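Local atomic coordinates of beta-lactamase (PDB entry 4EWF), a protein that probably hydrolyses the ring of beta-lactams to give substituted beta-amino acids. Residues E183-T186 with A187-A190. Numbering follows the deposited sequence.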
loop_
_atom_site.group_PDB
_atom_site.type_symbol
_atom_site.label_atom_id
_atom_site.label_comp_id
_atom_site.label_asym_id
_atom_site.label_seq_id
_atom_site.Cartn_x
_atom_site.Cartn_y
_atom_site.Cartn_z
ATOM N N GLU A 183 -12.879 -0.450 15.235
ATOM C CA GLU A 183 -13.736 0.325 14.340
ATOM C C GLU A 183 -12.895 0.991 13.260
ATOM O O GLU A 183 -13.244 0.974 12.078
ATOM C CB GLU A 183 -14.527 1.396 15.106
ATOM C CG GLU A 183 -15.346 2.307 14.199
ATOM C CD GLU A 183 -15.981 3.482 14.932
ATOM O OE1 GLU A 183 -15.995 4.602 14.368
ATOM O OE2 GLU A 183 -16.474 3.284 16.063
ATOM N N SER A 184 -11.775 1.575 13.667
ATOM C CA SER A 184 -10.911 2.242 12.710
ATOM C C SER A 184 -10.246 1.246 11.756
ATOM O O SER A 184 -10.173 1.481 10.547
ATOM C CB SER A 184 -9.895 3.123 13.435
ATOM O OG SER A 184 -10.556 4.221 14.048
ATOM N N CYS A 185 -9.780 0.118 12.280
ATOM C CA CYS A 185 -9.225 -0.906 11.391
ATOM C C CYS A 185 -10.249 -1.367 10.351
ATOM O O CYS A 185 -9.929 -1.534 9.177
ATOM C CB CYS A 185 -8.678 -2.096 12.181
ATOM S SG CYS A 185 -7.211 -1.671 13.155
ATOM N N THR A 186 -11.489 -1.560 10.781
ATOM C CA THR A 186 -12.539 -1.928 9.842
ATOM C C THR A 186 -12.751 -0.838 8.787
ATOM O O THR A 186 -12.859 -1.138 7.605
ATOM C CB THR A 186 -13.845 -2.220 10.574
ATOM O OG1 THR A 186 -13.615 -3.303 11.478
ATOM C CG2 THR A 186 -14.935 -2.596 9.583
ATOM N N ALA A 187 -12.793 0.424 9.206
ATOM C CA ALA A 187 -12.930 1.524 8.247
ATOM C C ALA A 187 -11.729 1.646 7.302
ATOM O O ALA A 187 -11.873 2.037 6.139
ATOM C CB ALA A 187 -13.164 2.850 8.969
HETATM N N MSE A 188 -10.535 1.345 7.799
HETATM C CA MSE A 188 -9.344 1.483 6.964
HETATM C C MSE A 188 -9.273 0.389 5.911
HETATM O O MSE A 188 -8.861 0.639 4.775
HETATM C CB MSE A 188 -8.067 1.540 7.806
HETATM C CG MSE A 188 -7.871 2.879 8.469
HETATM SE SE MSE A 188 -6.192 2.989 9.433
HETATM C CE MSE A 188 -6.681 2.034 11.031
ATOM N N LEU A 189 -9.685 -0.814 6.287
ATOM C CA LEU A 189 -9.720 -1.934 5.345
ATOM C C LEU A 189 -10.738 -1.657 4.242
ATOM O O LEU A 189 -10.510 -1.978 3.071
ATOM C CB LEU A 189 -10.061 -3.236 6.074
ATOM C CG LEU A 189 -8.936 -3.787 6.961
ATOM C CD1 LEU A 189 -9.464 -4.888 7.880
ATOM C CD2 LEU A 189 -7.778 -4.287 6.117
ATOM N N ALA A 190 -11.872 -1.074 4.619
ATOM C CA ALA A 190 -12.836 -0.622 3.628
ATOM C C ALA A 190 -12.264 0.464 2.691
ATOM O O ALA A 190 -12.621 0.521 1.513
ATOM C CB ALA A 190 -14.140 -0.151 4.309
#
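Glu183 accepts the amide N-H of Ala187 through its carbonyl, the first of four i-to-i+4 bonds here, with Ala187 N and Glu183 O 3.0 Å apart. Its side chain leaves the helix on an exposed side, CB directed away from 187-190, where a charged residue is well suited. Ala187 is small enough to sit against this turn, its CB 3.6 Å from both Glu183 O and Ser184 O.

Ser184 O takes the N-H of selenomethionine Met188, at 2.8 Å from Met188 N. The Met188 chain bends back at its selenium (chi3 -79°), bringing CE to 4.2 Å from Ser184 CB. On this buried face a serine is tolerable because its OG is hydrogen-bonded to Asp67. These turns belong to helix 182-192 of the class A beta-lactamase fold, and Met188, long and flexible, packs on Met59, Ile60 and Tyr63 of helix 55-67 as well as on Leu174 of helix 164-175.

Cys185 is compact and apolar enough for burial; Cys185 SG lies 4.3 Å from Met188 CE, while the cysteine carbonyl receives Leu189 N. With CG beside its own backbone N (chi1 -72°), Leu189 lays CG 3.3 Å from Cys185 O and reaches Leu174 and Leu175.

Thr186 faces outward, and its OG1, hydrogen-bonded to Gln182 O, gives a beta-branched residue a polar tie within the helix; the carbonyl O of Thr186 accepts Ala190 N at 3.1 Å.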